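Side-chain contacts in protein interacting with Hsp90 1 (Saccharomyces cerevisiae, PDB 4CGU), which takes part in pre-rRNA processing and is required for the NOP58-snoRNA interaction, the chain here being its C-terminal CS domain: residues Lys84-Lys89 against Lys94-Ile99; Asp109-Ser114 against Arg152-Tyr157; Glu119-Ile124 against Ser129-Arg134. All coordinates share one frame; numbering follows the deposited sequence. Where two conformers were deposited one is given.

Interaction 1: residues Lys84-Lys89 against Lys94-Ile99; sequences KMKRFK and KLRILI
An antiparallel beta hairpin at one border of the four-stranded sheet of the CS domain brings Lys84-Lys89 alongside Lys94-Ile99. Lys84 with Leu98 and Lys86 with Arg96 are the hydrogen-bonded pairs; Arg96 N gives the straightest bond, 2.8 Å to Lys86 O at 175°. Nearer the turn, Phe88 N reaches Lys94 O at 2.7 Å. Lys94 and Leu95 together face Ile158 in a classic beta bulge.

The face of Met85, Arg87, Leu95 and Ile97 turns toward Ile130 and Pro133, with Leu95 and Ile97 buried and Met85 and Arg87 at its outer edge. The selenomethionine Met85 is bent at chi3 (76°), which brings its CE to 3.7 Å from Leu95 CD2, while its CG lies beside Ile97 CG2. Leu95 CD1 packs against Arg87 CD at 3.8 Å; the folded arginine carries its guanidinium on to a salt bridge with Asp135.

Lys86, Arg96 and Leu98 line the other face. Lys86 CD packs 3.5 Å from Arg96 NH2, and the like charges, Lys86 NZ and Arg96 NH2, stand 4.4 Å apart. Hydrogen bonds from Lys86 NZ and both terminal nitrogens of Arg96 to backbone of another protein's chain should make this closeness tolerable. Phe88 completes the patch: its ring stands 77° from the guanidinium plane, with CZ over one face of that group near the rim and the ring-edge atom CE1 3.5 Å from Arg96 CB.

Interaction 2: residues Asp109-Ser114 against Arg152-Tyr157; sequences DRFSPS and RTLYIY
Leu154 sets a methyl group on the face of Phe111, a CH-pi contact joining the loop before strand 114-116 to strand 153-157 within the beta-sandwich of the CS domain. Leu154 CD1 sits 3.7 Å from the centroid of the Phe111 ring and 6° off its normal, almost exactly over the centre. The two side chains approach from opposite directions.

Apolar packing widens this contact. Leu154 CG lies 3.6 Å from Phe111 CE2, and the second methyl, Leu154 CD2, is 3.8 Å from Phe111 CD2. Thus CD1 tops the centre of the ring, CG lies over the same face toward the rim, and CD2 falls just past it.

Polar groups add little directly: Asp109 OD2 comes no closer than 4.1 Å to Arg152 CB. The carboxylate turns instead to Tyr81 OH and Asn101 ND2, one oxygen to each, while Arg152 NH1 bonds to Ala103 O.

Strand 153-157 runs between strands 95-101 and 144-148, pairing through its backbone with both. Across from it, on the Phe111 side, the loop leads into strand 114-116, where Ser114 joins a strand of another protein's chain and continues the sheet across the interface.

Interaction 3: residues Glu119-Ile124 against Ser129-Arg134; sequences ENILYI and SIPLPR
Leu122 and Ile130 form the central hydrogen-bonded pair between strands 121-123 and 129-131, and their side chains lie on the buried face. Ile130 N meets Leu122 O at 2.8 Å and 176°; the returning bond, Leu122 N to Ile130 O, is 2.9 Å long. Beyond this pair, Ile124 CG1 packs 4.0 Å from Ile130 CG1. At the other end Leu122 CB faces Leu132 CD2 at a looser 4.3 Å. Ile130 continues inward to Ile97 and Ile99 of the larger sheet.

The face carrying Ile121, Tyr123, Ser129 and Pro131 is more exposed. Ser129 CB lies obliquely to the Tyr123 ring, 3.5 Å from Tyr123 CD1, while Ile121 CG2 sits over one face of that ring, toward its rim. Tyr123 OH donates to Glu119 OE1 on its syn side, 26° out of the carboxylate plane, a short 2.5 Å bond that ties the phenol back to the start of its own segment.

Asn120 lies just before strand 121-123. Its O accepts a bond from Leu132 N, and CG placed anti to the backbone N (chi1 -168°) lays the amide across Leu132, with Asn120 ND2 3.6 Å from Leu132 CB; OD1 bonds to Tyr115 OH. A water donates to Leu132 O and weakly to Asn120 O. A G1 bulge, with Asn120 and Ile121 both facing Asn116, belongs to the pairing with strand 114-116, and the antiparallel hairpin 121-123/129-131 completes the three-stranded sheet of the CS domain.

How the interactions relate
All three contacts belong to one CS domain, whose two antiparallel sheets pack as a beta-sandwich. Interaction 1 comes first along the chain; the hairpin of interaction 3 lies within the sequence between the two segments of interaction 2. Their centres are about 13 to 14 Å apart. Interactions 1 and 2 share the four-stranded sheet, where strands 95-101 and 153-157 are neighbours, and interaction 2 also spans to the loop leading into the three-stranded sheet that holds interaction 3. Between the sheets, Ile99 CD1 meets Ile124 CG1 at 3.5 Å, and Ile124 also packs on Phe111. Interactions 1 and 2 supply most contacts to another protein's chain, interaction 3 Leu122 alone.

Interaction 1: residues Lys84-Lys89 against Lys94-Ile99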
# COMPACT_ATOMS: atom_id res chain seq x y z
N LYS B 84 -3.04 -22.79 -5.79
CA LYS B 84 -2.15 -22.93 -6.93
C LYS B 84 -1.39 -21.62 -7.09
O LYS B 84 -1.91 -20.56 -6.77
CB LYS B 84 -2.92 -23.22 -8.21
CG LYS B 84 -3.67 -24.54 -8.20
CD LYS B 84 -4.40 -24.73 -9.52
CE LYS B 84 -5.09 -26.08 -9.58
NZ LYS B 84 -5.86 -26.23 -10.85
N MSE B 85 -0.17 -21.70 -7.59
CA MSE B 85 0.61 -20.50 -7.85
C MSE B 85 1.22 -20.60 -9.23
O MSE B 85 1.56 -21.69 -9.69
CB MSE B 85 1.68 -20.33 -6.76
CG MSE B 85 1.07 -20.04 -5.38
SE MSE B 85 2.31 -20.05 -3.88
CE MSE B 85 3.15 -18.33 -4.17
N LYS B 86 1.31 -19.46 -9.91
CA LYS B 86 1.87 -19.42 -11.26
C LYS B 86 2.68 -18.15 -11.44
O LYS B 86 2.24 -17.07 -11.04
CB LYS B 86 0.75 -19.48 -12.29
CG LYS B 86 1.24 -19.46 -13.73
CD LYS B 86 0.08 -19.55 -14.71
CE LYS B 86 0.53 -19.37 -16.15
NZ LYS B 86 -0.63 -19.21 -17.09
N ARG B 87 3.86 -18.27 -12.03
CA ARG B 87 4.75 -17.14 -12.24
C ARG B 87 4.61 -16.57 -13.65
O ARG B 87 4.23 -17.28 -14.58
CB ARG B 87 6.21 -17.52 -11.97
CG ARG B 87 6.52 -17.77 -10.50
CD ARG B 87 6.51 -16.47 -9.71
NE ARG B 87 7.72 -15.69 -9.93
CZ ARG B 87 8.84 -15.80 -9.22
NH1 ARG B 87 8.92 -16.67 -8.23
NH2 ARG B 87 9.89 -15.04 -9.52
N PHE B 88 4.93 -15.29 -13.80
CA PHE B 88 4.77 -14.61 -15.07
C PHE B 88 6.01 -13.78 -15.39
O PHE B 88 6.67 -13.26 -14.48
CB PHE B 88 3.55 -13.69 -15.04
CG PHE B 88 2.23 -14.42 -15.00
CD1 PHE B 88 1.69 -14.83 -13.79
CD2 PHE B 88 1.53 -14.68 -16.17
CE1 PHE B 88 0.48 -15.50 -13.75
CE2 PHE B 88 0.32 -15.34 -16.13
CZ PHE B 88 -0.20 -15.76 -14.92
N LYS B 89 6.32 -13.65 -16.67
CA LYS B 89 7.41 -12.80 -17.13
C LYS B 89 6.85 -11.69 -18.02
O LYS B 89 5.88 -11.91 -18.74
CB LYS B 89 8.43 -13.62 -17.93
CG LYS B 89 9.07 -14.76 -17.15
CD LYS B 89 9.97 -15.61 -18.03
CE LYS B 89 10.65 -16.69 -17.23
NZ LYS B 89 11.55 -17.52 -18.08
N LYS B 94 4.07 -10.48 -11.26
CA LYS B 94 5.02 -11.57 -11.40
C LYS B 94 4.38 -12.89 -10.99
O LYS B 94 4.80 -13.96 -11.43
CB LYS B 94 6.24 -11.33 -10.50
CG LYS B 94 6.99 -10.04 -10.79
CD LYS B 94 7.53 -10.02 -12.20
CE LYS B 94 8.32 -8.75 -12.48
NZ LYS B 94 8.78 -8.69 -13.90
N LEU B 95 3.37 -12.81 -10.13
CA LEU B 95 2.82 -13.99 -9.49
C LEU B 95 1.31 -13.94 -9.45
O LEU B 95 0.72 -12.90 -9.13
CB LEU B 95 3.37 -14.10 -8.07
CG LEU B 95 2.80 -15.22 -7.20
CD1 LEU B 95 3.28 -16.59 -7.67
CD2 LEU B 95 3.15 -14.98 -5.73
N ARG B 96 0.68 -15.06 -9.78
CA ARG B 96 -0.75 -15.24 -9.54
C ARG B 96 -0.99 -16.40 -8.58
O ARG B 96 -0.45 -17.49 -8.76
CB ARG B 96 -1.51 -15.50 -10.84
CG ARG B 96 -3.00 -15.73 -10.62
CD ARG B 96 -3.68 -16.26 -11.86
NE ARG B 96 -3.34 -17.65 -12.13
CZ ARG B 96 -3.50 -18.23 -13.32
NH1 ARG B 96 -3.99 -17.53 -14.34
NH2 ARG B 96 -3.17 -19.50 -13.49
N ILE B 97 -1.82 -16.16 -7.57
CA ILE B 97 -2.22 -17.19 -6.62
C ILE B 97 -3.72 -17.44 -6.77
O ILE B 97 -4.51 -16.51 -6.76
CB ILE B 97 -1.96 -16.73 -5.18
CG1 ILE B 97 -0.53 -16.20 -5.05
CG2 ILE B 97 -2.24 -17.85 -4.19
CD1 ILE B 97 -0.27 -15.46 -3.77
N LEU B 98 -4.09 -18.71 -6.93
CA LEU B 98 -5.49 -19.12 -6.94
C LEU B 98 -5.81 -19.87 -5.66
O LEU B 98 -5.17 -20.87 -5.33
CB LEU B 98 -5.78 -20.05 -8.12
CG LEU B 98 -5.49 -19.54 -9.52
CD1 LEU B 98 -6.07 -20.48 -10.57
CD2 LEU B 98 -6.05 -18.15 -9.69
N ILE B 99 -6.80 -19.38 -4.92
CA ILE B 99 -7.27 -20.08 -3.74
C ILE B 99 -8.69 -20.54 -4.00
O ILE B 99 -9.58 -19.72 -4.23
CB ILE B 99 -7.23 -19.20 -2.49
CG1 ILE B 99 -5.81 -18.65 -2.27
CG2 ILE B 99 -7.73 -19.98 -1.28
CD1 ILE B 99 -5.63 -17.98 -0.94

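Interaction 2: residues Asp109-Ser114 against Arg152-Tyr157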
# COMPACT_ATOMS: atom_id res chain seq x y z
N ASP B 109 -17.61 -17.90 2.24
CA ASP B 109 -16.22 -17.62 2.60
C ASP B 109 -16.03 -16.20 3.14
O ASP B 109 -16.33 -15.22 2.46
CB ASP B 109 -15.31 -17.83 1.39
CG ASP B 109 -14.93 -19.28 1.18
OD1 ASP B 109 -14.44 -19.91 2.15
OD2 ASP B 109 -15.13 -19.80 0.06
N ARG B 110 -15.51 -16.11 4.36
CA ARG B 110 -15.13 -14.83 4.94
C ARG B 110 -13.62 -14.62 4.75
O ARG B 110 -12.82 -15.49 5.09
CB ARG B 110 -15.50 -14.77 6.42
N PHE B 111 -13.25 -13.47 4.19
CA PHE B 111 -11.85 -13.19 3.86
C PHE B 111 -11.45 -11.80 4.33
O PHE B 111 -11.98 -10.80 3.85
CB PHE B 111 -11.63 -13.26 2.35
CG PHE B 111 -11.69 -14.64 1.78
CD1 PHE B 111 -11.04 -15.70 2.39
CD2 PHE B 111 -12.39 -14.88 0.61
CE1 PHE B 111 -11.09 -16.97 1.85
CE2 PHE B 111 -12.45 -16.15 0.06
CZ PHE B 111 -11.80 -17.19 0.68
N SER B 112 -10.50 -11.74 5.25
CA SER B 112 -9.92 -10.46 5.66
C SER B 112 -8.40 -10.51 5.54
O SER B 112 -7.69 -10.57 6.54
CB SER B 112 -10.34 -10.12 7.10
OG SER B 112 -9.69 -8.94 7.55
N PRO B 113 -7.89 -10.50 4.31
CA PRO B 113 -6.45 -10.70 4.10
C PRO B 113 -5.60 -9.56 4.66
O PRO B 113 -6.05 -8.41 4.74
CB PRO B 113 -6.31 -10.75 2.58
CG PRO B 113 -7.68 -11.06 2.07
CD PRO B 113 -8.61 -10.38 3.03
N SER B 114 -4.38 -9.90 5.05
CA SER B 114 -3.43 -8.92 5.54
C SER B 114 -2.03 -9.28 5.07
O SER B 114 -1.72 -10.45 4.88
CB SER B 114 -3.47 -8.86 7.07
OG SER B 114 -3.11 -10.11 7.62
N ARG B 152 -16.28 -19.63 -5.92
CA ARG B 152 -15.63 -19.63 -4.62
C ARG B 152 -14.12 -19.59 -4.80
O ARG B 152 -13.39 -20.42 -4.27
CB ARG B 152 -16.07 -20.82 -3.77
CG ARG B 152 -17.52 -20.75 -3.30
CD ARG B 152 -17.88 -21.92 -2.41
NE ARG B 152 -17.61 -23.19 -3.08
CZ ARG B 152 -17.63 -24.37 -2.49
NH1 ARG B 152 -17.92 -24.46 -1.19
NH2 ARG B 152 -17.37 -25.47 -3.18
N THR B 153 -13.66 -18.63 -5.60
CA THR B 153 -12.25 -18.57 -5.92
C THR B 153 -11.69 -17.18 -5.67
O THR B 153 -12.30 -16.17 -6.04
CB THR B 153 -11.99 -19.00 -7.38
OG1 THR B 153 -12.43 -20.35 -7.57
CG2 THR B 153 -10.51 -18.93 -7.71
N LEU B 154 -10.55 -17.13 -4.99
CA LEU B 154 -9.75 -15.92 -4.86
C LEU B 154 -8.64 -15.93 -5.89
O LEU B 154 -7.93 -16.93 -6.03
CB LEU B 154 -9.11 -15.83 -3.47
CG LEU B 154 -9.89 -15.30 -2.27
CD1 LEU B 154 -8.96 -15.23 -1.05
CD2 LEU B 154 -10.52 -13.95 -2.55
N TYR B 155 -8.51 -14.83 -6.63
CA TYR B 155 -7.43 -14.60 -7.58
C TYR B 155 -6.56 -13.48 -7.04
O TYR B 155 -7.04 -12.36 -6.86
CB TYR B 155 -7.99 -14.15 -8.93
CG TYR B 155 -8.84 -15.17 -9.65
CD1 TYR B 155 -10.17 -15.37 -9.30
CD2 TYR B 155 -8.31 -15.92 -10.69
CE1 TYR B 155 -10.95 -16.31 -9.97
CE2 TYR B 155 -9.08 -16.86 -11.36
CZ TYR B 155 -10.39 -17.05 -11.00
OH TYR B 155 -11.16 -17.98 -11.67
N ILE B 156 -5.29 -13.75 -6.80
CA ILE B 156 -4.38 -12.76 -6.24
C ILE B 156 -3.22 -12.47 -7.19
O ILE B 156 -2.49 -13.38 -7.58
CB ILE B 156 -3.83 -13.23 -4.89
CG1 ILE B 156 -4.99 -13.52 -3.93
CG2 ILE B 156 -2.87 -12.20 -4.32
CD1 ILE B 156 -4.58 -14.29 -2.70
N TYR B 157 -3.05 -11.21 -7.57
CA TYR B 157 -2.00 -10.82 -8.50
C TYR B 157 -0.99 -9.91 -7.83
O TYR B 157 -1.36 -8.87 -7.27
CB TYR B 157 -2.59 -10.13 -9.73
CG TYR B 157 -3.48 -11.04 -10.55
CD1 TYR B 157 -4.82 -11.21 -10.22
CD2 TYR B 157 -2.97 -11.74 -11.64
CE1 TYR B 157 -5.64 -12.04 -10.97
CE2 TYR B 157 -3.78 -12.58 -12.39
CZ TYR B 157 -5.11 -12.72 -12.05
OH TYR B 157 -5.90 -13.55 -12.80

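Interaction 3: residues Glu119-Ile124 against Ser129-Arg134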
# COMPACT_ATOMS: atom_id res chain seq x y z
N GLU B 119 7.70 -10.54 7.36
CA GLU B 119 7.60 -11.96 7.06
C GLU B 119 7.47 -12.19 5.57
O GLU B 119 7.81 -13.26 5.07
CB GLU B 119 6.39 -12.56 7.76
CG GLU B 119 6.47 -12.59 9.27
CD GLU B 119 5.15 -13.00 9.89
OE1 GLU B 119 4.18 -13.19 9.12
OE2 GLU B 119 5.08 -13.14 11.13
N ASN B 120 6.98 -11.18 4.86
CA ASN B 120 6.60 -11.32 3.46
C ASN B 120 5.57 -12.46 3.30
O ASN B 120 5.69 -13.31 2.42
CB ASN B 120 7.83 -11.53 2.56
CG ASN B 120 7.50 -11.41 1.08
OD1 ASN B 120 6.66 -10.60 0.68
ND2 ASN B 120 8.16 -12.21 0.27
N ILE B 121 4.57 -12.45 4.18
CA ILE B 121 3.50 -13.44 4.15
C ILE B 121 2.15 -12.75 3.97
O ILE B 121 1.83 -11.79 4.67
CB ILE B 121 3.44 -14.25 5.46
CG1 ILE B 121 4.67 -15.14 5.62
CG2 ILE B 121 2.17 -15.10 5.50
CD1 ILE B 121 4.65 -15.95 6.91
N LEU B 122 1.37 -13.26 3.03
CA LEU B 122 0.01 -12.79 2.84
C LEU B 122 -0.96 -13.72 3.56
O LEU B 122 -1.20 -14.83 3.12
CB LEU B 122 -0.34 -12.72 1.35
CG LEU B 122 -1.77 -12.26 1.05
CD1 LEU B 122 -2.01 -10.85 1.58
CD2 LEU B 122 -2.04 -12.32 -0.44
N TYR B 123 -1.50 -13.26 4.67
CA TYR B 123 -2.49 -14.03 5.41
C TYR B 123 -3.83 -13.83 4.76
O TYR B 123 -4.18 -12.72 4.36
CB TYR B 123 -2.51 -13.58 6.88
CG TYR B 123 -1.23 -13.92 7.59
CD1 TYR B 123 -1.06 -15.16 8.20
CD2 TYR B 123 -0.17 -13.01 7.64
CE1 TYR B 123 0.13 -15.49 8.84
CE2 TYR B 123 1.01 -13.33 8.29
CZ TYR B 123 1.16 -14.57 8.88
OH TYR B 123 2.34 -14.88 9.52
N ILE B 124 -4.58 -14.92 4.62
CA ILE B 124 -5.88 -14.88 3.95
C ILE B 124 -7.01 -14.90 4.97
O ILE B 124 -7.90 -14.05 4.94
CB ILE B 124 -6.02 -16.05 2.95
CG1 ILE B 124 -4.93 -15.95 1.88
CG2 ILE B 124 -7.41 -16.05 2.31
CD1 ILE B 124 -4.99 -14.67 1.04
N SER B 129 -2.50 -19.06 4.96
CA SER B 129 -1.47 -18.05 4.74
C SER B 129 -0.57 -18.45 3.57
O SER B 129 -0.18 -19.61 3.44
CB SER B 129 -0.62 -17.87 6.00
OG SER B 129 0.24 -18.98 6.19
N ILE B 130 -0.26 -17.48 2.72
CA ILE B 130 0.59 -17.70 1.57
C ILE B 130 1.87 -16.91 1.73
O ILE B 130 1.89 -15.69 1.52
CB ILE B 130 -0.08 -17.21 0.27
CG1 ILE B 130 -1.58 -17.49 0.29
CG2 ILE B 130 0.60 -17.83 -0.96
CD1 ILE B 130 -1.93 -18.93 0.10
N PRO B 131 2.95 -17.59 2.12
CA PRO B 131 4.25 -16.91 2.07
C PRO B 131 4.53 -16.58 0.61
O PRO B 131 4.19 -17.37 -0.26
CB PRO B 131 5.22 -17.98 2.56
CG PRO B 131 4.39 -18.90 3.39
CD PRO B 131 3.05 -18.93 2.71
N LEU B 132 5.12 -15.42 0.35
CA LEU B 132 5.38 -15.01 -1.03
C LEU B 132 6.82 -15.33 -1.39
O LEU B 132 7.70 -15.26 -0.54
CB LEU B 132 5.09 -13.52 -1.20
CG LEU B 132 3.68 -13.07 -0.82
CD1 LEU B 132 3.50 -11.60 -1.16
CD2 LEU B 132 2.62 -13.91 -1.52
N PRO B 133 7.06 -15.70 -2.67
CA PRO B 133 8.41 -16.02 -3.14
C PRO B 133 9.36 -14.87 -2.81
O PRO B 133 8.97 -13.71 -2.93
CB PRO B 133 8.23 -16.14 -4.65
CG PRO B 133 6.79 -16.45 -4.84
CD PRO B 133 6.07 -15.72 -3.76
N ARG B 134 10.58 -15.19 -2.40
CA ARG B 134 11.50 -14.18 -1.90
C ARG B 134 12.16 -13.37 -3.01
O ARG B 134 12.75 -12.32 -2.76
CB ARG B 134 12.58 -14.84 -1.03
CG ARG B 134 13.37 -15.91 -1.74
CD ARG B 134 14.32 -16.61 -0.79
NE ARG B 134 13.63 -17.03 0.43
CZ ARG B 134 14.13 -17.89 1.30
NH1 ARG B 134 15.32 -18.44 1.09
NH2 ARG B 134 13.44 -18.21 2.39
O HOH W 1 8.16 -15.76 2.45